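Local coordinates for protein nodulation fucosyltransferase NodZ (Bradyrhizobium sp., PDB 2HHC) that acts as a glycosyltransferase of the NodZ nodulation family, whose members share the two-domain GT-B fold, at residues A[269-274]-A[287-292]; A[170-175]-A[279-284]; A[206-211]-A[299-304]; A[273-278]-A[294-299]. All blocks are in the same frame, centred on the assembly; numbering follows the deposited sequence.

Contact 1: A[269-274]-A[287-292]; sequences IDMYLL and SAFTRY
Met271 lays its CG over the centre of the Phe289 ring, and most of the contact is organised round that ring. Met271 CG stands 3.5 Å from the centroid of the Phe289 ring and only 8° off its normal, a CH-pi contact with the face. The thioether follows on the same side: Met271 SD lies 4.5 Å from the Phe289 centroid, which makes a Met-aromatic contact. A bend at chi3 (65°) brings Met271 CE back toward the backbone carbonyl of Phe289. Two other side chains of the helix reach the rim of the ring close to its plane. Leu274 CD1 comes to 3.8 Å from Phe289 CE1, the two side chains crossing at about a right angle, while Asp270 touches with its methylene, CB lying 3.7 Å from Phe289 CZ. The same methyl of Leu274 also meets CG2 of Thr290.

A second aromatic pair forms beside this group. Tyr292 turns its edge to the face of Tyr272, T-shaped but tilted, with planes at 60°; Tyr292 CE2 lies toward the rim, 3.8 Å from Tyr272 CD2. Between the two clusters the backbones are joined by a water, which donates to Met271 O at 2.9 Å and to Phe289 O at 2.9 Å, tying the helix carbonyl to the loop.

Helix 258-274 thus meets the loop that leads into helix 291-296. Met271 also packs on Phe15 of helix 15-32, Tyr272 on Ile158 of helix 152-166, and Arg291 forms a salt bridge with Glu141 of helix 138-147.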
loop_
_atom_site.group_PDB
_atom_site.type_symbol
_atom_site.label_atom_id
_atom_site.label_comp_id
_atom_site.label_asym_id
_atom_site.label_seq_id
_atom_site.Cartn_x
_atom_site.Cartn_y
_atom_site.Cartn_z
ATOM N N ILE A 269 5.624 -5.213 -7.868
ATOM C CA ILE A 269 6.974 -5.716 -7.960
ATOM C C ILE A 269 7.961 -4.794 -7.215
ATOM O O ILE A 269 8.815 -5.252 -6.406
ATOM C CB ILE A 269 7.392 -5.951 -9.428
ATOM C CG1 ILE A 269 6.567 -7.083 -10.038
ATOM C CG2 ILE A 269 8.900 -6.258 -9.530
ATOM C CD1 ILE A 269 6.566 -7.085 -11.571
ATOM N N ASP A 270 7.864 -3.498 -7.492
ATOM C CA ASP A 270 8.743 -2.531 -6.812
ATOM C C ASP A 270 8.500 -2.510 -5.295
ATOM O O ASP A 270 9.432 -2.515 -4.484
ATOM C CB ASP A 270 8.470 -1.126 -7.332
ATOM C CG ASP A 270 9.178 -0.804 -8.663
ATOM O OD1 ASP A 270 9.994 -1.630 -9.122
ATOM O OD2 ASP A 270 8.868 0.302 -9.226
ATOM N N MET A 271 7.237 -2.520 -4.867
ATOM C CA MET A 271 6.890 -2.428 -3.425
ATOM C C MET A 271 7.474 -3.617 -2.657
ATOM O O MET A 271 8.011 -3.465 -1.572
ATOM C CB MET A 271 5.370 -2.349 -3.255
ATOM C CG MET A 271 4.769 -1.086 -3.701
ATOM S SD MET A 271 3.010 -1.226 -3.643
ATOM C CE MET A 271 2.793 -1.418 -1.963
ATOM N N TYR A 272 7.313 -4.816 -3.233
ATOM C CA TYR A 272 7.792 -6.019 -2.591
ATOM C C TYR A 272 9.317 -6.150 -2.645
ATOM O O TYR A 272 9.935 -6.572 -1.669
ATOM C CB TYR A 272 7.049 -7.217 -3.203
ATOM C CG TYR A 272 5.684 -7.476 -2.605
ATOM C CD1 TYR A 272 4.592 -6.670 -2.849
ATOM C CD2 TYR A 272 5.448 -8.603 -1.800
ATOM C CE1 TYR A 272 3.380 -6.901 -2.310
ATOM C CE2 TYR A 272 4.227 -8.839 -1.286
ATOM C CZ TYR A 272 3.169 -8.024 -1.521
ATOM O OH TYR A 272 1.906 -8.265 -0.994
ATOM N N LEU A 273 9.958 -5.759 -3.745
ATOM C CA LEU A 273 11.403 -5.801 -3.804
ATOM C C LEU A 273 12.036 -4.764 -2.867
ATOM O O LEU A 273 13.052 -5.019 -2.271
ATOM C CB LEU A 273 11.881 -5.635 -5.217
ATOM C CG LEU A 273 11.780 -6.866 -6.138
ATOM C CD1 LEU A 273 12.116 -6.465 -7.506
ATOM C CD2 LEU A 273 12.681 -8.007 -5.625
ATOM N N LEU A 274 11.439 -3.601 -2.717
ATOM C CA LEU A 274 11.931 -2.635 -1.748
ATOM C C LEU A 274 12.001 -3.249 -0.351
ATOM O O LEU A 274 12.942 -2.945 0.438
ATOM C CB LEU A 274 11.093 -1.358 -1.748
ATOM C CG LEU A 274 11.298 -0.418 -2.917
ATOM C CD1 LEU A 274 10.207 0.599 -3.042
ATOM C CD2 LEU A 274 12.656 0.332 -2.805
ATOM N N SER A 287 4.714 8.494 1.851
ATOM C CA SER A 287 4.158 7.618 0.873
ATOM C C SER A 287 3.933 6.253 1.479
ATOM O O SER A 287 4.868 5.622 1.941
ATOM C CB SER A 287 5.094 7.492 -0.308
ATOM O OG SER A 287 4.540 6.603 -1.272
ATOM N N ALA A 288 2.733 5.735 1.323
ATOM C CA ALA A 288 2.464 4.355 1.752
ATOM C C ALA A 288 3.119 3.341 0.813
ATOM O O ALA A 288 3.176 2.117 1.094
ATOM C CB ALA A 288 1.001 4.103 1.834
ATOM N N PHE A 289 3.638 3.745 -0.357
ATOM C CA PHE A 289 4.378 2.829 -1.261
ATOM C C PHE A 289 5.499 2.066 -0.532
ATOM O O PHE A 289 5.686 0.868 -0.773
ATOM C CB PHE A 289 4.905 3.618 -2.505
ATOM C CG PHE A 289 5.387 2.786 -3.669
ATOM C CD1 PHE A 289 6.647 2.425 -3.810
ATOM C CD2 PHE A 289 4.532 2.541 -4.732
ATOM C CE1 PHE A 289 7.100 1.683 -4.890
ATOM C CE2 PHE A 289 4.983 1.845 -5.864
ATOM C CZ PHE A 289 6.276 1.440 -5.926
ATOM N N THR A 290 6.206 2.760 0.336
ATOM C CA THR A 290 7.292 2.193 1.090
ATOM C C THR A 290 6.930 1.793 2.494
ATOM O O THR A 290 7.804 1.531 3.312
ATOM C CB THR A 290 8.403 3.228 1.156
ATOM O OG1 THR A 290 7.885 4.532 1.477
ATOM C CG2 THR A 290 9.185 3.268 -0.231
ATOM N N ARG A 291 5.655 1.713 2.831
ATOM C CA ARG A 291 5.266 1.265 4.193
ATOM C C ARG A 291 5.693 -0.194 4.394
ATOM O O ARG A 291 6.194 -0.496 5.473
ATOM C CB ARG A 291 3.754 1.445 4.425
ATOM C CG ARG A 291 3.301 1.043 5.794
ATOM C CD ARG A 291 4.015 1.692 6.918
ATOM N NE ARG A 291 3.409 1.331 8.202
ATOM C CZ ARG A 291 3.738 1.815 9.392
ATOM N NH1 ARG A 291 4.692 2.763 9.498
ATOM N NH2 ARG A 291 3.180 1.356 10.476
ATOM N N TYR A 292 5.459 -1.078 3.442
ATOM C CA TYR A 292 5.859 -2.503 3.587
ATOM C C TYR A 292 7.365 -2.548 3.846
ATOM O O TYR A 292 7.810 -3.153 4.825
ATOM C CB TYR A 292 5.471 -3.267 2.354
ATOM C CG TYR A 292 5.681 -4.753 2.441
ATOM C CD1 TYR A 292 5.467 -5.415 3.613
ATOM C CD2 TYR A 292 6.104 -5.455 1.343
ATOM C CE1 TYR A 292 5.608 -6.804 3.676
ATOM C CE2 TYR A 292 6.247 -6.810 1.401
ATOM C CZ TYR A 292 5.983 -7.462 2.569
ATOM O OH TYR A 292 6.169 -8.880 2.592
HETATM O O HOH W 1 7.475 -1.164 0.161
#

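Contact 2: A[170-175]-A[279-284]; sequences SIIGVH and TVIRFP
His175 meets segment 279-284 through its backbone and, at the edge of its imidazole, through a water; the ring also stacks with that of Phe289. The water sits in the ring plane, 2.7 Å from His175 ND1, and donates to Pro284 O at 2.9 Å; His175 is modelled in two conformers, so the bridge, described for one of them, is less certain. The Phe283 ring leads away from the contact, so it is CB that touches, 3.2 Å from His175 O. Along the segments the backbones run as neighbouring parallel strands in the sheet of the second Rossmann-like domain of the GT-B fold. Gly173 N gives to Thr279 O, Ile281 N to Gly173 O at 2.8 Å and 172°, His175 N to Ile281 O almost straight at 178°, and Phe283 N to His175 O; the outermost bond, Thr279 N to Ile171 O at 3.5 Å, is weak. Gly173 O also receives a CA-H...O contact from Val280 CA. On the sheet face carrying Ile172, Val174, Thr279 and Ile281, the extended Ile281 side chain puts CD1 4.0 Å from Val174 CG2 and 4.1 Å from Ile172 CG2. Helix 192-209 covers this face, with Ala208 on Ile172 and Ala204 on Ile281.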
loop_
_atom_site.group_PDB
_atom_site.type_symbol
_atom_site.label_atom_id
_atom_site.label_comp_id
_atom_site.label_asym_id
_atom_site.label_seq_id
_atom_site.Cartn_x
_atom_site.Cartn_y
_atom_site.Cartn_z
ATOM N N SER A 170 24.100 -6.349 -1.098
ATOM C CA SER A 170 23.390 -5.545 -0.125
ATOM C C SER A 170 22.766 -4.410 -0.917
ATOM O O SER A 170 23.497 -3.597 -1.519
ATOM C CB SER A 170 24.361 -4.959 0.915
ATOM O OG SER A 170 24.765 -5.984 1.814
ATOM N N ILE A 171 21.435 -4.356 -0.947
ATOM C CA ILE A 171 20.762 -3.412 -1.828
ATOM C C ILE A 171 20.247 -2.227 -1.043
ATOM O O ILE A 171 19.563 -2.370 -0.018
ATOM C CB ILE A 171 19.606 -4.095 -2.593
ATOM C CG1 ILE A 171 20.105 -5.319 -3.354
ATOM C CG2 ILE A 171 18.893 -3.132 -3.522
ATOM C CD1 ILE A 171 21.213 -5.126 -4.306
ATOM N N ILE A 172 20.544 -1.055 -1.570
ATOM C CA ILE A 172 19.963 0.178 -1.085
ATOM C C ILE A 172 18.786 0.482 -2.010
ATOM O O ILE A 172 18.980 0.816 -3.217
ATOM C CB ILE A 172 20.976 1.317 -1.140
ATOM C CG1 ILE A 172 22.101 1.034 -0.167
ATOM C CG2 ILE A 172 20.325 2.641 -0.744
ATOM C CD1 ILE A 172 23.344 1.902 -0.388
ATOM N N GLY A 173 17.572 0.421 -1.460
ATOM C CA GLY A 173 16.389 0.782 -2.246
ATOM C C GLY A 173 16.047 2.252 -2.123
ATOM O O GLY A 173 16.209 2.879 -1.037
ATOM N N VAL A 174 15.604 2.852 -3.218
ATOM C CA VAL A 174 15.326 4.279 -3.268
ATOM C C VAL A 174 13.969 4.468 -3.938
ATOM O O VAL A 174 13.809 4.089 -5.089
ATOM C CB VAL A 174 16.388 5.039 -4.042
ATOM C CG1 VAL A 174 16.157 6.534 -3.897
ATOM C CG2 VAL A 174 17.797 4.687 -3.562
ATOM N N HIS A 175 12.999 5.032 -3.244
ATOM C CA HIS A 175 11.732 5.369 -3.854
ATOM C C HIS A 175 11.671 6.867 -4.009
ATOM O O HIS A 175 11.785 7.620 -3.026
ATOM C CB HIS A 175 10.557 4.873 -2.986
ATOM C CG HIS A 175 9.210 5.301 -3.490
ATOM N ND1 HIS A 175 8.300 5.944 -2.690
ATOM C CD2 HIS A 175 8.615 5.178 -4.706
ATOM C CE1 HIS A 175 7.206 6.208 -3.387
ATOM N NE2 HIS A 175 7.369 5.744 -4.615
ATOM N N THR A 279 18.728 -1.245 3.144
ATOM C CA THR A 279 18.440 0.102 3.535
ATOM C C THR A 279 17.439 0.616 2.511
ATOM O O THR A 279 17.575 0.302 1.313
ATOM C CB THR A 279 19.700 0.979 3.450
ATOM O OG1 THR A 279 20.627 0.540 4.427
ATOM C CG2 THR A 279 19.373 2.474 3.677
ATOM N N VAL A 280 16.450 1.360 2.971
ATOM C CA VAL A 280 15.495 2.012 2.059
ATOM C C VAL A 280 15.421 3.499 2.348
ATOM O O VAL A 280 15.300 3.952 3.479
ATOM C CB VAL A 280 14.088 1.392 2.125
ATOM C CG1 VAL A 280 13.118 2.136 1.194
ATOM C CG2 VAL A 280 14.145 -0.001 1.610
ATOM N N ILE A 281 15.512 4.264 1.254
ATOM C CA ILE A 281 15.357 5.709 1.240
ATOM C C ILE A 281 13.929 6.014 0.783
ATOM O O ILE A 281 13.501 5.587 -0.296
ATOM C CB ILE A 281 16.375 6.378 0.280
ATOM C CG1 ILE A 281 17.801 6.214 0.824
ATOM C CG2 ILE A 281 16.005 7.836 0.106
ATOM C CD1 ILE A 281 18.868 6.471 -0.148
ATOM N N ARG A 282 13.194 6.713 1.631
ATOM C CA ARG A 282 11.771 7.056 1.400
ATOM C C ARG A 282 11.653 8.531 1.029
ATOM O O ARG A 282 11.710 9.424 1.879
ATOM C CB ARG A 282 10.965 6.802 2.670
ATOM C CG ARG A 282 11.025 5.377 3.211
ATOM C CD ARG A 282 10.151 5.197 4.382
ATOM N NE ARG A 282 8.736 5.081 4.004
ATOM C CZ ARG A 282 7.720 5.080 4.856
ATOM N NH1 ARG A 282 7.915 5.207 6.156
ATOM N NH2 ARG A 282 6.485 4.923 4.398
ATOM N N PHE A 283 11.428 8.794 -0.255
ATOM C CA PHE A 283 11.331 10.153 -0.749
ATOM C C PHE A 283 9.961 10.318 -1.459
ATOM O O PHE A 283 9.835 10.060 -2.651
ATOM C CB PHE A 283 12.533 10.414 -1.680
ATOM C CG PHE A 283 12.801 11.823 -1.941
ATOM C CD1 PHE A 283 12.163 12.462 -3.004
ATOM C CD2 PHE A 283 13.663 12.554 -1.125
ATOM C CE1 PHE A 283 12.407 13.800 -3.276
ATOM C CE2 PHE A 283 13.908 13.900 -1.381
ATOM C CZ PHE A 283 13.288 14.535 -2.451
ATOM N N PRO A 284 8.882 10.686 -0.692
ATOM C CA PRO A 284 8.824 11.100 0.733
ATOM C C PRO A 284 8.486 9.933 1.655
ATOM O O PRO A 284 7.928 8.931 1.248
ATOM C CB PRO A 284 7.701 12.136 0.718
ATOM C CG PRO A 284 6.855 11.750 -0.446
ATOM C CD PRO A 284 7.737 11.094 -1.482
HETATM O O HOH W 2 8.810 6.524 -0.089
#

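Contact 3: A[206-211]-A[299-304]; sequences RKAKAL and RIIEFD
Ile301 drives its CD1 against Ala208, 3.6 Å from Ala208 CA and 3.7 Å from Ala208 CB, so that the end of a strand side chain rests directly on the helix backbone. Its CG1 is anti to the carbonyl carbon and CD1 continues the extended chain (chi2 174°), which carries the methyl out to the helix. Lys207 joins with the aliphatic base of its chain, CG lying 4.0 Å from Ile301 CD1, and Leu211 CD1 approaches the same methyl more loosely at 4.2 Å.

Leu211 and Arg299 reach toward each other tip to tip. Leu211 CD1 stands 3.9 Å above the plane of the Arg299 guanidinium, over its centre, and Leu211 CB is 3.6 Å from Arg299 NH2. The leucine therefore meets the flat cation through its face.

This is helix-on-sheet packing in the Rossmann-like domain: helix 192-209 is the crossover of the beta-alpha-beta unit formed with strands 170-176 and 217-223, and its last turn and the residues after it pack on the side chains of strand 299-303.

Further out, Arg299 is held by NH1 bonding to Ser212 O and by a cation-pi contact with Tyr213. Tyr213 in turn hydrogen-bonds through OH to Ala208 O, linking the first-shell alanine to the residue that positions the arginine. The strand itself is fixed by backbone bonds to Val280 and Arg282 on strand 279-283 and to strand 311-315, whose Met313 packs against Leu211, Arg299 and Ile301.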
loop_
_atom_site.group_PDB
_atom_site.type_symbol
_atom_site.label_atom_id
_atom_site.label_comp_id
_atom_site.label_asym_id
_atom_site.label_seq_id
_atom_site.Cartn_x
_atom_site.Cartn_y
_atom_site.Cartn_z
ATOM N N ARG A 206 24.147 9.140 -0.945
ATOM C CA ARG A 206 25.505 9.229 -0.403
ATOM C C ARG A 206 25.524 8.768 1.075
ATOM O O ARG A 206 26.434 8.019 1.483
ATOM C CB ARG A 206 26.073 10.643 -0.592
ATOM C CG ARG A 206 26.267 10.964 -2.066
ATOM C CD ARG A 206 26.771 12.355 -2.393
ATOM N NE ARG A 206 26.831 12.490 -3.863
ATOM C CZ ARG A 206 26.268 13.434 -4.606
ATOM N NH1 ARG A 206 25.682 14.503 -4.054
ATOM N NH2 ARG A 206 26.366 13.342 -5.929
ATOM N N LYS A 207 24.532 9.206 1.855
ATOM C CA LYS A 207 24.427 8.836 3.272
ATOM C C LYS A 207 24.267 7.347 3.420
ATOM O O LYS A 207 24.967 6.708 4.225
ATOM C CB LYS A 207 23.301 9.623 3.978
ATOM C CG LYS A 207 22.974 9.165 5.440
ATOM C CD LYS A 207 21.912 10.098 6.029
ATOM C CE LYS A 207 21.459 9.706 7.443
ATOM N NZ LYS A 207 22.484 9.969 8.469
ATOM N N ALA A 208 23.377 6.774 2.629
ATOM C CA ALA A 208 23.138 5.344 2.664
ATOM C C ALA A 208 24.380 4.557 2.267
ATOM O O ALA A 208 24.677 3.508 2.863
ATOM C CB ALA A 208 21.983 4.981 1.721
ATOM N N LYS A 209 25.098 5.041 1.259
ATOM C CA LYS A 209 26.272 4.321 0.746
ATOM C C LYS A 209 27.465 4.354 1.685
ATOM O O LYS A 209 28.354 3.496 1.570
ATOM C CB LYS A 209 26.689 4.870 -0.619
ATOM C CG LYS A 209 25.869 4.326 -1.772
ATOM C CD LYS A 209 26.350 4.811 -3.137
ATOM C CE LYS A 209 27.623 4.024 -3.503
ATOM N NZ LYS A 209 28.322 4.671 -4.594
ATOM N N ALA A 210 27.496 5.347 2.582
ATOM C CA ALA A 210 28.562 5.492 3.585
ATOM C C ALA A 210 28.408 4.538 4.792
ATOM O O ALA A 210 29.348 4.401 5.594
ATOM C CB ALA A 210 28.592 6.910 4.065
ATOM N N LEU A 211 27.235 3.915 4.948
ATOM C CA LEU A 211 26.984 2.884 5.955
ATOM C C LEU A 211 27.727 1.613 5.561
ATOM O O LEU A 211 28.176 1.478 4.417
ATOM C CB LEU A 211 25.485 2.613 6.094
ATOM C CG LEU A 211 24.659 3.847 6.474
ATOM C CD1 LEU A 211 23.184 3.551 6.534
ATOM C CD2 LEU A 211 25.145 4.448 7.776
ATOM N N ARG A 299 17.177 -0.730 7.924
ATOM C CA ARG A 299 17.459 0.707 8.093
ATOM C C ARG A 299 16.674 1.530 7.069
ATOM O O ARG A 299 16.602 1.178 5.892
ATOM C CB ARG A 299 18.948 0.996 7.900
ATOM C CG ARG A 299 19.879 0.378 8.923
ATOM C CD ARG A 299 21.082 -0.132 8.130
ATOM N NE ARG A 299 22.324 0.260 8.684
ATOM C CZ ARG A 299 23.529 -0.010 8.180
ATOM N NH1 ARG A 299 23.708 -0.680 7.051
ATOM N NH2 ARG A 299 24.571 0.399 8.842
ATOM N N ILE A 300 16.160 2.658 7.527
ATOM C CA ILE A 300 15.346 3.547 6.730
ATOM C C ILE A 300 15.992 4.937 6.779
ATOM O O ILE A 300 16.396 5.410 7.853
ATOM C CB ILE A 300 13.925 3.610 7.299
ATOM C CG1 ILE A 300 13.266 2.210 7.268
ATOM C CG2 ILE A 300 13.090 4.592 6.493
ATOM C CD1 ILE A 300 13.423 1.428 8.584
ATOM N N ILE A 301 16.139 5.575 5.626
ATOM C CA ILE A 301 16.667 6.949 5.564
ATOM C C ILE A 301 15.579 7.846 4.963
ATOM O O ILE A 301 14.939 7.506 3.946
ATOM C CB ILE A 301 17.923 6.988 4.759
ATOM C CG1 ILE A 301 19.060 6.359 5.562
ATOM C CG2 ILE A 301 18.259 8.424 4.344
ATOM C CD1 ILE A 301 20.402 6.171 4.858
ATOM N N GLU A 302 15.393 9.010 5.571
ATOM C CA GLU A 302 14.429 9.952 5.055
ATOM C C GLU A 302 14.744 11.349 5.538
ATOM O O GLU A 302 15.480 11.511 6.506
ATOM C CB GLU A 302 13.037 9.547 5.480
ATOM C CG GLU A 302 12.793 9.706 6.949
ATOM C CD GLU A 302 11.721 8.772 7.487
ATOM O OE1 GLU A 302 11.532 7.683 6.950
ATOM O OE2 GLU A 302 11.063 9.143 8.468
ATOM N N PHE A 303 14.220 12.354 4.840
ATOM C CA PHE A 303 14.257 13.717 5.339
ATOM C C PHE A 303 13.168 13.850 6.391
ATOM O O PHE A 303 12.024 13.455 6.157
ATOM C CB PHE A 303 14.080 14.703 4.191
ATOM C CG PHE A 303 15.320 14.858 3.358
ATOM C CD1 PHE A 303 15.582 13.980 2.311
ATOM C CD2 PHE A 303 16.239 15.862 3.635
ATOM C CE1 PHE A 303 16.750 14.121 1.551
ATOM C CE2 PHE A 303 17.385 15.997 2.884
ATOM C CZ PHE A 303 17.651 15.122 1.850
ATOM N N ASP A 304 13.556 14.338 7.569
ATOM C CA ASP A 304 12.625 14.557 8.677
ATOM C C ASP A 304 12.967 15.889 9.288
ATOM O O ASP A 304 13.022 16.039 10.516
#

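Contact 4: A[273-278]-A[294-299]; sequences LLARCA and RLLVPR
The type I beta turn from Leu274 to Cys277, which carries the chain from helix 258-274 toward strand 279-283, meets the end of helix 291-296 and the residues just beyond it, with Val297 set against the carbonyls of the turn and of Ala278, just after it. Both methyls face carbonyl oxygens. CG1 of Val297, anti to its own backbone N (chi1 168°), comes to 3.4 Å from Cys277 O and 3.5 Å from Ala278 O; CG2 also nears Cys277 O and lies 3.4 Å from Leu274 O, the oxygen that accepts Cys277 N to close the turn. Pro298 extends the row with its ring, CD standing 3.5 Å from Ala278 O. Arg299 N reaches the same oxygen, but the bond is weak at 3.5 Å and 138°. At the helix end Leu296 lays CB near Ala275 O, and its CD1 lies 4.1 Å from Ala275 CB. Hydrocarbon groups thus line these backbone oxygens, and a single weak bond joins the two backbones.

Around this junction, Leu296 packs on Arg142 of helix 138-147 and Cys277 on Phe166 of helix 152-166. Backbone bonds then carry both segments into the sheet, Ala278 to Ile171 of strand 170-176 and Arg299 to Val280 of strand 279-283.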
loop_
_atom_site.group_PDB
_atom_site.type_symbol
_atom_site.label_atom_id
_atom_site.label_comp_id
_atom_site.label_asym_id
_atom_site.label_seq_id
_atom_site.Cartn_x
_atom_site.Cartn_y
_atom_site.Cartn_z
ATOM N N LEU A 273 9.958 -5.759 -3.745
ATOM C CA LEU A 273 11.403 -5.801 -3.804
ATOM C C LEU A 273 12.036 -4.764 -2.867
ATOM O O LEU A 273 13.052 -5.019 -2.271
ATOM C CB LEU A 273 11.881 -5.635 -5.217
ATOM C CG LEU A 273 11.780 -6.866 -6.138
ATOM C CD1 LEU A 273 12.116 -6.465 -7.506
ATOM C CD2 LEU A 273 12.681 -8.007 -5.625
ATOM N N LEU A 274 11.439 -3.601 -2.717
ATOM C CA LEU A 274 11.931 -2.635 -1.748
ATOM C C LEU A 274 12.001 -3.249 -0.351
ATOM O O LEU A 274 12.942 -2.945 0.438
ATOM C CB LEU A 274 11.093 -1.358 -1.748
ATOM C CG LEU A 274 11.298 -0.418 -2.917
ATOM C CD1 LEU A 274 10.207 0.599 -3.042
ATOM C CD2 LEU A 274 12.656 0.332 -2.805
ATOM N N ALA A 275 11.052 -4.107 -0.007
ATOM C CA ALA A 275 11.038 -4.736 1.318
ATOM C C ALA A 275 12.131 -5.781 1.552
ATOM O O ALA A 275 12.280 -6.289 2.661
ATOM C CB ALA A 275 9.683 -5.332 1.595
ATOM N N ARG A 276 12.872 -6.086 0.495
ATOM C CA ARG A 276 14.010 -7.006 0.509
ATOM C C ARG A 276 15.362 -6.312 0.616
ATOM O O ARG A 276 16.431 -6.947 0.624
ATOM C CB ARG A 276 14.023 -7.843 -0.786
ATOM C CG ARG A 276 12.759 -8.692 -1.124
ATOM C CD ARG A 276 12.567 -9.963 -0.285
ATOM N NE ARG A 276 13.440 -11.074 -0.689
ATOM C CZ ARG A 276 13.227 -11.909 -1.716
ATOM N NH1 ARG A 276 12.205 -11.741 -2.572
ATOM N NH2 ARG A 276 14.102 -12.873 -1.936
ATOM N N CYS A 277 15.337 -4.993 0.616
ATOM C CA CYS A 277 16.580 -4.210 0.670
ATOM C C CYS A 277 17.157 -4.131 2.081
ATOM O O CYS A 277 16.498 -4.436 3.064
ATOM C CB CYS A 277 16.306 -2.816 0.139
ATOM S SG CYS A 277 15.870 -2.760 -1.611
ATOM N N ALA A 278 18.439 -3.753 2.135
ATOM C CA ALA A 278 19.130 -3.585 3.389
ATOM C C ALA A 278 18.844 -2.247 4.009
ATOM O O ALA A 278 18.811 -2.111 5.217
ATOM C CB ALA A 278 20.617 -3.787 3.202
ATOM N N ARG A 294 9.271 -0.144 5.152
ATOM C CA ARG A 294 9.447 0.391 6.481
ATOM C C ARG A 294 9.234 -0.674 7.566
ATOM O O ARG A 294 9.942 -0.707 8.569
ATOM C CB ARG A 294 8.522 1.597 6.710
ATOM C CG ARG A 294 8.462 2.133 8.125
ATOM C CD ARG A 294 9.804 2.646 8.631
ATOM N NE ARG A 294 9.784 3.097 10.031
ATOM C CZ ARG A 294 9.855 2.291 11.097
ATOM N NH1 ARG A 294 9.943 0.979 10.947
ATOM N NH2 ARG A 294 9.848 2.800 12.321
ATOM N N LEU A 295 8.221 -1.518 7.391
ATOM C CA LEU A 295 7.962 -2.617 8.350
ATOM C C LEU A 295 9.065 -3.663 8.409
ATOM O O LEU A 295 9.295 -4.273 9.500
ATOM C CB LEU A 295 6.637 -3.296 7.979
ATOM C CG LEU A 295 5.402 -2.413 8.223
ATOM C CD1 LEU A 295 4.173 -3.128 7.576
ATOM C CD2 LEU A 295 5.192 -1.943 9.623
ATOM N N LEU A 296 9.718 -3.923 7.295
ATOM C CA LEU A 296 10.667 -5.066 7.197
ATOM C C LEU A 296 12.163 -4.763 7.119
ATOM O O LEU A 296 12.964 -5.589 7.565
ATOM C CB LEU A 296 10.292 -5.987 6.040
ATOM C CG LEU A 296 8.970 -6.767 6.118
ATOM C CD1 LEU A 296 8.795 -7.624 4.844
ATOM C CD2 LEU A 296 8.986 -7.619 7.317
ATOM N N VAL A 297 12.544 -3.650 6.538
ATOM C CA VAL A 297 13.945 -3.393 6.209
ATOM C C VAL A 297 14.726 -2.927 7.409
ATOM O O VAL A 297 14.199 -2.200 8.260
ATOM C CB VAL A 297 14.000 -2.316 5.106
ATOM C CG1 VAL A 297 15.381 -1.744 4.851
ATOM C CG2 VAL A 297 13.374 -2.859 3.808
ATOM N N PRO A 298 15.979 -3.390 7.531
ATOM C CA PRO A 298 16.781 -3.006 8.706
ATOM C C PRO A 298 16.979 -1.504 8.976
ATOM O O PRO A 298 16.984 -1.067 10.147
ATOM C CB PRO A 298 18.131 -3.664 8.405
ATOM C CG PRO A 298 17.805 -4.846 7.595
ATOM C CD PRO A 298 16.649 -4.413 6.716
ATOM N N ARG A 299 17.177 -0.730 7.924
ATOM C CA ARG A 299 17.459 0.707 8.093
ATOM C C ARG A 299 16.674 1.530 7.069
ATOM O O ARG A 299 16.602 1.178 5.892
ATOM C CB ARG A 299 18.948 0.996 7.900
ATOM C CG ARG A 299 19.879 0.378 8.923
ATOM C CD ARG A 299 21.082 -0.132 8.130
ATOM N NE ARG A 299 22.324 0.260 8.684
ATOM C CZ ARG A 299 23.529 -0.010 8.180
ATOM N NH1 ARG A 299 23.708 -0.680 7.051
ATOM N NH2 ARG A 299 24.571 0.399 8.842
#

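How the contacts relate
From the N terminus, segment 170-175 comes first and waits about a hundred residues for its partner strand, so contact 2 closes a long loop. Contact 3 opens within it, at 206-211, and closes last, at 299-304; the two cross, and meet where strands 279-283 and 299-303 lie side by side in the sheet. Contacts 1 and 4 both start from helix 258-274, sharing Leu273 and Leu274, and end on successive parts of helix 291-296 and its flanks. They close short loops that lie within contact 3 and cross contact 2. Together they join the parallel strands of the sheet to helix 192-209 and to the helices 258-274 and 291-296.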